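Long-range contact in carboxylesterase YBFK (Bacillus subtilis, PDB 4CCY), which hydrolyses carboxylic esters to an alcohol and a carboxylate, as a carboxylesterase of the alpha/beta hydrolase superfamily: residues A[159-164]-A[245-250]. Numbering follows the deposited sequence.
Sequences ISFHPD and AMYHQQ. With NA (sodium ion), chain C.
The imidazole of H162 lies over the backbone of 245-247, with Y247 CA 3.6 Å from the ring centroid and over one face. Its edge is used as well: CE1 points at the centre of the H248 ring in a T-shaped pair, planes at 84°, and CD2 comes 3.3 Å from A245 O, near the ring plane. CG of H162 stands anti to its carbonyl carbon and beside its backbone N (chi1 -65°), and that N donates a nearly straight hydrogen bond, 2.9 Å long, to M246 O.

The same carbonyl also receives a CA-H...O contact from F161 and lies near the plane of its ring at the edge. F161 and M246 run side by side in the same direction; the methyl CE of M246 is 3.7 Å from F161 CE1, and its sulfur, oblique to the ring, makes a Met-aromatic contact. Around the Y247 ring, F161 CD1 approaches the edge at CD2, and I159 CG2 comes in obliquely, 3.7 Å from CD1, while the hydroxyl of Y247 is hydrogen-bonded to P154 O. One water, accepting from H248 N and donating to S160 O, adds a bridge between the two backbones.

Further out sits a sodium ion, bound by Y247 O, Q249 OE1, E244 O and three waters. One of those waters is hydrogen-bonded to H162 NE2 and another to H248 ND1, which makes both histidines second-shell residues of the metal. A neighbouring cation would probably disfavour protonation of these imidazoles.

E244, the likely acid of the charge relay, also accepts a hydrogen bond from M246 N through OE2, and the M246 side chain touches H273, the likely catalytic histidine. The arrangement thus joins the loop before helix 164-170 to the turn after strand 236-241, the acid-bearing turn of an alpha/beta hydrolase, which here also carries a sodium site.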
ATOM      1  N   ILE A 159     -14.501  -6.427   2.500  1.00 16.01           N
ATOM      2  CA  ILE A 159     -15.286  -7.460   1.837  1.00 16.81           C
ATOM      3  C   ILE A 159     -14.337  -8.525   1.245  1.00 16.78           C
ATOM      4  O   ILE A 159     -13.143  -8.260   1.064  1.00 15.96           O
ATOM      5  CB  ILE A 159     -16.228  -6.835   0.767  1.00 17.10           C
ATOM      6  CG1 ILE A 159     -17.508  -7.664   0.591  1.00 18.17           C
ATOM      7  CG2 ILE A 159     -15.518  -6.594  -0.553  1.00 16.61           C
ATOM      8  CD1 ILE A 159     -18.540  -7.417   1.674  1.00 18.96           C
ATOM      9  N   SER A 160     -14.862  -9.729   0.994  1.00 17.60           N
ATOM     10  CA  SER A 160     -14.091 -10.853   0.423  1.00 17.61           C
ATOM     11  C   SER A 160     -13.720 -10.631  -1.039  1.00 17.21           C
ATOM     12  O   SER A 160     -14.478 -10.000  -1.780  1.00 17.12           O
ATOM     13  CB  SER A 160     -14.907 -12.145   0.499  1.00 19.03           C
ATOM     14  OG  SER A 160     -15.195 -12.478   1.837  1.00 20.19           O
ATOM     15  N   PHE A 161     -12.571 -11.166  -1.453  1.00 17.02           N
ATOM     16  CA  PHE A 161     -12.142 -11.135  -2.862  1.00 17.18           C
ATOM     17  C   PHE A 161     -13.099 -11.951  -3.711  1.00 18.20           C
ATOM     18  O   PHE A 161     -13.738 -12.883  -3.202  1.00 18.67           O
ATOM     19  CB  PHE A 161     -10.771 -11.788  -3.031  1.00 17.15           C
ATOM     20  CG  PHE A 161      -9.602 -10.909  -2.679  1.00 16.24           C
ATOM     21  CD1 PHE A 161      -9.575  -9.563  -3.033  1.00 15.64           C
ATOM     22  CD2 PHE A 161      -8.491 -11.454  -2.035  1.00 16.14           C
ATOM     23  CE1 PHE A 161      -8.472  -8.770  -2.721  1.00 14.98           C
ATOM     24  CE2 PHE A 161      -7.386 -10.668  -1.721  1.00 15.37           C
ATOM     25  CZ  PHE A 161      -7.379  -9.323  -2.062  1.00 14.87           C
ATOM     26  N   HIS A 162     -13.182 -11.622  -5.003  1.00 18.48           N
ATOM     27  CA  HIS A 162     -13.740 -12.567  -5.973  1.00 19.83           C
ATOM     28  C   HIS A 162     -12.827 -13.750  -5.970  1.00 20.57           C
ATOM     29  O   HIS A 162     -11.618 -13.571  -5.858  1.00 19.37           O
ATOM     30  CB  HIS A 162     -13.774 -11.981  -7.392  1.00 19.98           C
ATOM     31  CG  HIS A 162     -14.708 -10.800  -7.550  1.00 19.79           C
ATOM     32  ND1 HIS A 162     -15.974 -10.810  -7.086  1.00 19.99           N
ATOM     33  CD2 HIS A 162     -14.514  -9.552  -8.153  1.00 19.36           C
ATOM     34  CE1 HIS A 162     -16.564  -9.631  -7.373  1.00 20.01           C
ATOM     35  NE2 HIS A 162     -15.665  -8.860  -8.023  1.00 19.70           N
ATOM     36  N   PRO A 163     -13.393 -14.977  -6.064  1.00 22.31           N
ATOM     37  CA  PRO A 163     -12.642 -16.224  -6.229  1.00 23.46           C
ATOM     38  C   PRO A 163     -11.497 -16.134  -7.263  1.00 24.17           C
ATOM     39  O   PRO A 163     -10.439 -16.723  -7.041  1.00 24.93           O
ATOM     40  CB  PRO A 163     -13.720 -17.200  -6.699  1.00 24.54           C
ATOM     41  CG  PRO A 163     -14.942 -16.741  -5.993  1.00 24.21           C
ATOM     42  CD  PRO A 163     -14.835 -15.240  -5.893  1.00 22.98           C
ATOM     43  N   ASP A 164     -11.725 -15.395  -8.357  1.00 24.87           N
ATOM     44  CA  ASP A 164     -10.722 -15.054  -9.393  1.00 25.36           C
ATOM     45  C   ASP A 164      -9.373 -14.630  -8.828  1.00 24.31           C
ATOM     46  O   ASP A 164      -8.315 -15.018  -9.358  1.00 23.93           O
ATOM     47  CB  ASP A 164     -11.229 -13.879 -10.264  1.00 26.66           C
ATOM     48  CG  ASP A 164     -12.104 -14.326 -11.432  1.00 29.30           C
ATOM     49  OD1 ASP A 164     -11.856 -15.397 -12.021  1.00 31.07           O
ATOM     50  OD2 ASP A 164     -13.053 -13.588 -11.782  1.00 30.66           O
ATOM     51  N   ALA A 245     -11.564  -4.507  -9.876  1.00 16.45           N
ATOM     52  CA  ALA A 245     -11.663  -5.859 -10.443  1.00 17.36           C
ATOM     53  C   ALA A 245     -11.624  -6.981  -9.394  1.00 17.23           C
ATOM     54  O   ALA A 245     -12.008  -8.112  -9.682  1.00 17.80           O
ATOM     55  CB  ALA A 245     -10.571  -6.083 -11.491  1.00 17.81           C
ATOM     56  N   MET A 246     -11.174  -6.651  -8.189  1.00 16.49           N
ATOM     57  CA  MET A 246     -10.853  -7.646  -7.168  1.00 16.67           C
ATOM     58  C   MET A 246     -12.010  -8.051  -6.251  1.00 16.68           C
ATOM     59  O   MET A 246     -11.944  -9.094  -5.600  1.00 16.80           O
ATOM     60  CB  MET A 246      -9.689  -7.161  -6.297  1.00 16.24           C
ATOM     61  CG  MET A 246      -8.417  -6.819  -7.051  1.00 16.74           C
ATOM     62  SD  MET A 246      -7.033  -6.698  -5.885  1.00 17.22           S
ATOM     63  CE  MET A 246      -6.520  -8.416  -5.819  1.00 16.92           C
ATOM     64  N   TYR A 247     -13.050  -7.219  -6.186  1.00 16.70           N
ATOM     65  CA  TYR A 247     -14.218  -7.476  -5.343  1.00 16.86           C
ATOM     66  C   TYR A 247     -15.378  -6.553  -5.696  1.00 17.39           C
ATOM     67  O   TYR A 247     -15.263  -5.716  -6.612  1.00 16.94           O
ATOM     68  CB  TYR A 247     -13.878  -7.345  -3.852  1.00 16.09           C
ATOM     69  CG  TYR A 247     -13.089  -6.114  -3.462  1.00 15.59           C
ATOM     70  CD1 TYR A 247     -13.722  -4.891  -3.245  1.00 15.31           C
ATOM     71  CD2 TYR A 247     -11.717  -6.179  -3.285  1.00 15.12           C
ATOM     72  CE1 TYR A 247     -13.013  -3.773  -2.858  1.00 14.59           C
ATOM     73  CE2 TYR A 247     -10.996  -5.056  -2.918  1.00 14.73           C
ATOM     74  CZ  TYR A 247     -11.653  -3.857  -2.706  1.00 14.49           C
ATOM     75  OH  TYR A 247     -10.943  -2.734  -2.327  1.00 13.96           O
ATOM     76  N   HIS A 248     -16.497  -6.719  -4.984  1.00 17.79           N
ATOM     77  CA  HIS A 248     -17.654  -5.839  -5.154  1.00 18.49           C
ATOM     78  C   HIS A 248     -17.487  -4.635  -4.286  1.00 17.69           C
ATOM     79  O   HIS A 248     -17.849  -4.648  -3.102  1.00 17.24           O
ATOM     80  CB  HIS A 248     -18.958  -6.557  -4.817  1.00 19.51           C
ATOM     81  CG  HIS A 248     -19.379  -7.575  -5.851  1.00 20.62           C
ATOM     82  ND1 HIS A 248     -19.469  -7.280  -7.162  1.00 21.53           N
ATOM     83  CD2 HIS A 248     -19.738  -8.906  -5.725  1.00 21.19           C
ATOM     84  CE1 HIS A 248     -19.850  -8.373  -7.845  1.00 22.38           C
ATOM     85  NE2 HIS A 248     -20.022  -9.367  -6.968  1.00 22.20           N
ATOM     86  N   GLN A 249     -16.963  -3.564  -4.871  1.00 17.57           N
ATOM     87  CA  GLN A 249     -16.665  -2.356  -4.089  1.00 17.17           C
ATOM     88  C   GLN A 249     -17.918  -1.685  -3.518  1.00 17.74           C
ATOM     89  O   GLN A 249     -17.832  -0.991  -2.513  1.00 17.39           O
ATOM     90  CB  GLN A 249     -15.786  -1.368  -4.874  1.00 17.00           C
ATOM     91  CG  GLN A 249     -16.472  -0.630  -6.022  1.00 17.51           C
ATOM     92  CD  GLN A 249     -16.877  -1.541  -7.159  1.00 18.05           C
ATOM     93  OE1 GLN A 249     -16.251  -2.575  -7.409  1.00 18.15           O
ATOM     94  NE2 GLN A 249     -17.923  -1.169  -7.853  1.00 18.73           N
ATOM     95  N   GLN A 250     -19.081  -1.907  -4.135  1.00 18.85           N
ATOM     96  CA  GLN A 250     -20.333  -1.377  -3.580  1.00 19.76           C
ATOM     97  C   GLN A 250     -20.608  -1.958  -2.180  1.00 19.45           C
ATOM     98  O   GLN A 250     -20.833  -1.208  -1.227  1.00 19.17           O
ATOM     99  CB  GLN A 250     -21.524  -1.611  -4.529  1.00 21.25           C
ATOM    100  CG  GLN A 250     -22.816  -0.920  -4.097  1.00 22.77           C
ATOM    101  CD  GLN A 250     -22.685   0.591  -3.961  1.00 23.09           C
ATOM    102  OE1 GLN A 250     -22.031   1.258  -4.767  1.00 23.22           O
ATOM    103  NE2 GLN A 250     -23.321   1.139  -2.941  1.00 23.90           N
TER
HETATM  104 NA    NA C1297     -15.990  -4.405  -8.787  1.00 13.61          NA
HETATM  105  O   HOH W   1     -16.824  -9.308  -3.398  1.00 12.78           O
HETATM  106  O   HOH W   2     -15.845  -6.868  -9.775  1.00 18.01           O
HETATM  107  O   HOH W   3     -18.398  -5.064  -8.362  1.00 23.55           O
HETATM  108  O   HOH W   4     -16.865  -3.114 -10.661  1.00 22.41           O